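Local coordinates for Oxidored_FMN domain-containing protein ([Pseudomonas] geniculata N1, PDB 6L6J), which probably oxidises the amine 6-hydroxypseudooxynicotine in nicotine breakdown, using bound FMN and a [4Fe-4S] cluster, at residues 141-144 with 145-149; 305-308 with 309-313. All blocks are in the same frame, centred on the assembly; numbering follows the deposited sequence.

Contact 1 (141-144 with 145-149); sequences DRQD and IADFR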
loop_
_atom_site.group_PDB
_atom_site.type_symbol
_atom_site.label_atom_id
_atom_site.label_comp_id
_atom_site.label_asym_id
_atom_site.label_seq_id
_atom_site.Cartn_x
_atom_site.Cartn_y
_atom_site.Cartn_z
ATOM N N ASP A 141 -30.100 -18.172 10.864
ATOM C CA ASP A 141 -30.895 -19.424 10.712
ATOM C C ASP A 141 -30.115 -20.465 9.904
ATOM O O ASP A 141 -29.174 -20.062 9.187
ATOM C CB ASP A 141 -32.126 -19.220 9.813
ATOM C CG ASP A 141 -33.328 -18.547 10.433
ATOM O OD1 ASP A 141 -33.267 -18.239 11.631
ATOM O OD2 ASP A 141 -34.328 -18.353 9.708
ATOM N N ARG A 142 -30.623 -21.706 9.889
ATOM C CA ARG A 142 -30.279 -22.778 8.899
ATOM C C ARG A 142 -30.798 -22.381 7.503
ATOM O O ARG A 142 -30.098 -22.611 6.519
ATOM C CB ARG A 142 -30.837 -24.134 9.360
ATOM C CG ARG A 142 -30.573 -24.430 10.835
ATOM C CD ARG A 142 -30.276 -25.873 11.238
ATOM N NE ARG A 142 -29.443 -26.600 10.278
ATOM C CZ ARG A 142 -28.494 -27.476 10.585
ATOM N NH1 ARG A 142 -27.810 -28.059 9.614
ATOM N NH2 ARG A 142 -28.222 -27.757 11.849
ATOM N N GLN A 143 -31.986 -21.798 7.410
ATOM C CA GLN A 143 -32.561 -21.319 6.123
ATOM C C GLN A 143 -31.691 -20.181 5.550
ATOM O O GLN A 143 -31.520 -20.116 4.336
ATOM C CB GLN A 143 -34.018 -20.890 6.319
ATOM C CG GLN A 143 -34.746 -20.545 5.014
ATOM C CD GLN A 143 -34.719 -21.644 3.970
ATOM O OE1 GLN A 143 -35.269 -22.731 4.151
ATOM N NE2 GLN A 143 -34.058 -21.371 2.856
ATOM N N ASP A 144 -31.142 -19.314 6.398
ATOM C CA ASP A 144 -30.203 -18.238 5.978
ATOM C C ASP A 144 -28.921 -18.882 5.419
ATOM O O ASP A 144 -28.382 -18.346 4.447
ATOM C CB ASP A 144 -29.890 -17.292 7.141
ATOM C CG ASP A 144 -31.060 -16.442 7.586
ATOM O OD1 ASP A 144 -31.629 -15.764 6.733
ATOM O OD2 ASP A 144 -31.369 -16.444 8.795
ATOM N N ILE A 145 -28.450 -19.983 6.023
ATOM C CA ILE A 145 -27.245 -20.749 5.572
ATOM C C ILE A 145 -27.502 -21.350 4.179
ATOM O O ILE A 145 -26.591 -21.259 3.306
ATOM C CB ILE A 145 -26.840 -21.821 6.606
ATOM C CG1 ILE A 145 -26.372 -21.175 7.909
ATOM C CG2 ILE A 145 -25.785 -22.762 6.030
ATOM C CD1 ILE A 145 -25.579 -22.080 8.805
ATOM N N ALA A 146 -28.675 -21.955 3.971
ATOM C CA ALA A 146 -29.096 -22.501 2.655
ATOM C C ALA A 146 -29.078 -21.376 1.623
ATOM O O ALA A 146 -28.584 -21.623 0.530
ATOM C CB ALA A 146 -30.463 -23.137 2.737
ATOM N N ASP A 147 -29.600 -20.201 1.986
ATOM C CA ASP A 147 -29.655 -19.006 1.102
ATOM C C ASP A 147 -28.229 -18.566 0.739
ATOM O O ASP A 147 -28.000 -18.182 -0.399
ATOM C CB ASP A 147 -30.440 -17.852 1.734
ATOM C CG ASP A 147 -31.937 -18.074 1.817
ATOM O OD1 ASP A 147 -32.397 -19.150 1.411
ATOM O OD2 ASP A 147 -32.636 -17.164 2.297
ATOM N N PHE A 148 -27.301 -18.619 1.682
ATOM C CA PHE A 148 -25.904 -18.143 1.507
ATOM C C PHE A 148 -25.197 -19.007 0.444
ATOM O O PHE A 148 -24.436 -18.451 -0.395
ATOM C CB PHE A 148 -25.184 -18.117 2.861
ATOM C CG PHE A 148 -23.681 -18.120 2.778
ATOM C CD1 PHE A 148 -22.984 -19.297 2.582
ATOM C CD2 PHE A 148 -22.954 -16.947 2.914
ATOM C CE1 PHE A 148 -21.602 -19.299 2.527
ATOM C CE2 PHE A 148 -21.571 -16.948 2.862
ATOM C CZ PHE A 148 -20.901 -18.125 2.665
ATOM N N ARG A 149 -25.420 -20.324 0.483
ATOM C CA ARG A 149 -24.834 -21.274 -0.489
ATOM C C ARG A 149 -25.438 -21.026 -1.872
ATOM O O ARG A 149 -24.676 -21.023 -2.851
ATOM C CB ARG A 149 -25.066 -22.702 -0.005
ATOM C CG ARG A 149 -24.240 -23.069 1.217
ATOM C CD ARG A 149 -24.678 -24.402 1.769
ATOM N NE ARG A 149 -24.531 -25.478 0.800
ATOM C CZ ARG A 149 -24.917 -26.732 1.004
ATOM N NH1 ARG A 149 -25.504 -27.074 2.136
ATOM N NH2 ARG A 149 -24.712 -27.647 0.078
#
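The amides of I145, A146, D147 and F148 bond back to the carbonyls of D141, R142, Q143 and D144, four successive i to i+4 links that form the first turns of helix 142-162; the A146 N to R142 O bond is 3.0 Å. D141 is the N-cap residue, yet its own carboxylate makes no capping bond. Its backbone N is instead held by D144, whose OD2 accepts it at 3.0 Å through the anti lone pair. With CG beside the backbone N (chi1 -68°), the D144 carboxylate is turned back to the helix start, where it also forms a salt bridge with R138; its charge would probably be stabilised by the helix N-terminus as well. In the same first turn Q143 reaches forward to D147, one turn on. Its CG stands anti to the backbone N (chi1 -173°) and the chain folds over at chi2, bringing NE2 to 3.1 Å from D147 OD1. The oxygen lies in the Q143 amide plane, whereas NE2 approaches it from above the carboxylate, the two planes being 53° apart. I145 CG1 lies beside D141 O. The buried I145 and F148 touch helix 177-182, I145 on F181 and F148 on L177 and L178; F148 also touches helix 197-215, and R149 is salt-bridged to D210 of that helix.

Contact 2 (305-308 with 309-313); sequences MVSQ and IRRGV
The R311 guanidinium meets S307 and Q308 at its edge: S307 OG and CB lie near its plane, and the Q308 amide stands almost upright to it, the planes 80° apart. NH1 gives a hydrogen bond to S307 OG at 3.2 Å, nearly straight at 162°. S307 carries OG anti to its backbone N (chi1 -165°), on the side where R311 comes back along the helix. The bend at chi3 brings the guanidinium edge to S307, while NH2 forms a salt bridge with E279. An alanine at S307 would take away the acceptor of NH1 and is likely to leave that end of the guanidinium freer to turn about its link to E279. Q308 shares the same acid: its NE2 is hydrogen-bonded to E279, and its OE1 lies beside V313 CG1. One residue earlier, on a neighbouring strip of the helix, V306 and R310 run side by side, V306 CG1 lying 3.9 Å from R310 CG and oblique to the guanidinium.

The backbone closes the helix with a Schellman motif. V313 N bonds to Q308 O at 2.9 Å, nearly along the C=O axis, and G312 N to I309 O at 3.0 Å; G312 has positive phi, which a glycine adopts readily. Helix 302-310 thus ends here, within the beta-alpha-beta unit between barrel strands 293-296 and 316-319. M305, Q308 and I309 pack on I317 of strand 316-319, M305 also touches L9, and V313 meets E279 and I282 of helix 279-282.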
loop_
_atom_site.group_PDB
_atom_site.type_symbol
_atom_site.label_atom_id
_atom_site.label_comp_id
_atom_site.label_asym_id
_atom_site.label_seq_id
_atom_site.Cartn_x
_atom_site.Cartn_y
_atom_site.Cartn_z
ATOM N N MET A 305 12.327 -15.179 -5.960
ATOM C CA MET A 305 11.162 -15.795 -6.654
ATOM C C MET A 305 11.599 -17.161 -7.192
ATOM O O MET A 305 10.904 -18.156 -6.962
ATOM C CB MET A 305 10.631 -14.900 -7.789
ATOM C CG MET A 305 9.976 -13.618 -7.289
ATOM S SD MET A 305 9.553 -12.295 -8.487
ATOM C CE MET A 305 10.217 -12.961 -9.994
ATOM N N VAL A 306 12.751 -17.222 -7.843
ATOM C CA VAL A 306 13.269 -18.507 -8.389
ATOM C C VAL A 306 13.379 -19.497 -7.237
ATOM O O VAL A 306 12.851 -20.607 -7.373
ATOM C CB VAL A 306 14.591 -18.319 -9.154
ATOM C CG1 VAL A 306 15.365 -19.623 -9.304
ATOM C CG2 VAL A 306 14.314 -17.699 -10.529
ATOM N N SER A 307 13.980 -19.048 -6.132
ATOM C CA SER A 307 14.304 -19.835 -4.908
ATOM C C SER A 307 13.016 -20.360 -4.268
ATOM O O SER A 307 12.977 -21.530 -3.879
ATOM C CB SER A 307 15.093 -18.999 -3.949
ATOM O OG SER A 307 15.690 -19.794 -2.955
ATOM N N GLN A 308 11.985 -19.528 -4.201
ATOM C CA GLN A 308 10.691 -19.920 -3.603
ATOM C C GLN A 308 10.204 -21.192 -4.303
ATOM O O GLN A 308 9.654 -22.069 -3.600
ATOM C CB GLN A 308 9.685 -18.761 -3.701
ATOM C CG GLN A 308 9.930 -17.632 -2.700
ATOM C CD GLN A 308 9.555 -18.036 -1.300
ATOM O OE1 GLN A 308 8.511 -18.619 -1.064
ATOM N NE2 GLN A 308 10.422 -17.765 -0.358
ATOM N N ILE A 309 10.412 -21.277 -5.627
ATOM C CA ILE A 309 9.934 -22.400 -6.504
ATOM C C ILE A 309 10.846 -23.637 -6.354
ATOM O O ILE A 309 10.336 -24.741 -6.068
ATOM C CB ILE A 309 9.853 -21.979 -7.991
ATOM C CG1 ILE A 309 9.142 -20.630 -8.213
ATOM C CG2 ILE A 309 9.218 -23.106 -8.807
ATOM C CD1 ILE A 309 7.680 -20.587 -7.787
ATOM N N ARG A 310 12.144 -23.445 -6.561
ATOM C CA ARG A 310 13.189 -24.502 -6.505
ATOM C C ARG A 310 13.118 -25.232 -5.159
ATOM O O ARG A 310 13.182 -26.455 -5.179
ATOM C CB ARG A 310 14.602 -23.921 -6.682
ATOM C CG ARG A 310 14.870 -23.233 -8.017
ATOM C CD ARG A 310 15.322 -24.163 -9.123
ATOM N NE ARG A 310 15.793 -23.399 -10.279
ATOM C CZ ARG A 310 15.757 -23.802 -11.557
ATOM N NH1 ARG A 310 15.263 -24.990 -11.892
ATOM N NH2 ARG A 310 16.209 -22.985 -12.498
ATOM N N ARG A 311 12.963 -24.510 -4.044
ATOM C CA ARG A 311 12.978 -25.084 -2.659
ATOM C C ARG A 311 11.569 -25.560 -2.262
ATOM O O ARG A 311 11.403 -26.015 -1.122
ATOM C CB ARG A 311 13.540 -24.067 -1.664
ATOM C CG ARG A 311 14.956 -23.608 -1.992
ATOM C CD ARG A 311 15.379 -22.325 -1.294
ATOM N NE ARG A 311 14.612 -22.146 -0.062
ATOM C CZ ARG A 311 13.768 -21.154 0.212
ATOM N NH1 ARG A 311 13.580 -20.142 -0.617
ATOM N NH2 ARG A 311 13.121 -21.173 1.355
ATOM N N GLY A 312 10.600 -25.481 -3.182
ATOM C CA GLY A 312 9.288 -26.152 -3.051
ATOM C C GLY A 312 8.353 -25.456 -2.064
ATOM O O GLY A 312 7.446 -26.124 -1.489
ATOM N N VAL A 313 8.531 -24.151 -1.870
ATOM C CA VAL A 313 7.652 -23.345 -0.972
ATOM C C VAL A 313 6.335 -23.045 -1.709
ATOM O O VAL A 313 5.253 -23.284 -1.113
ATOM C CB VAL A 313 8.349 -22.059 -0.518
ATOM C CG1 VAL A 313 7.481 -21.283 0.449
ATOM C CG2 VAL A 313 9.710 -22.346 0.078
#

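Overall arrangement
From the N terminus, contact 1 comes first and contact 2 follows more than 150 residues later; the two are in series and neither nests nor crosses. Each is a local turn of one helix and closes no long loop. Contact 1 starts helix 142-162, which leads into barrel strand 166-171, while contact 2 ends helix 302-310, just before the last barrel strand, 316-319. Both therefore belong to the TIM barrel of the flavin oxidoreductase part. Their centres are 41 Å apart, with nearest atoms about 27 Å apart. Contact 1 is remote from the annotated sites, whereas the M305 side chain in contact 2 lies about 10 Å from the bound FMN.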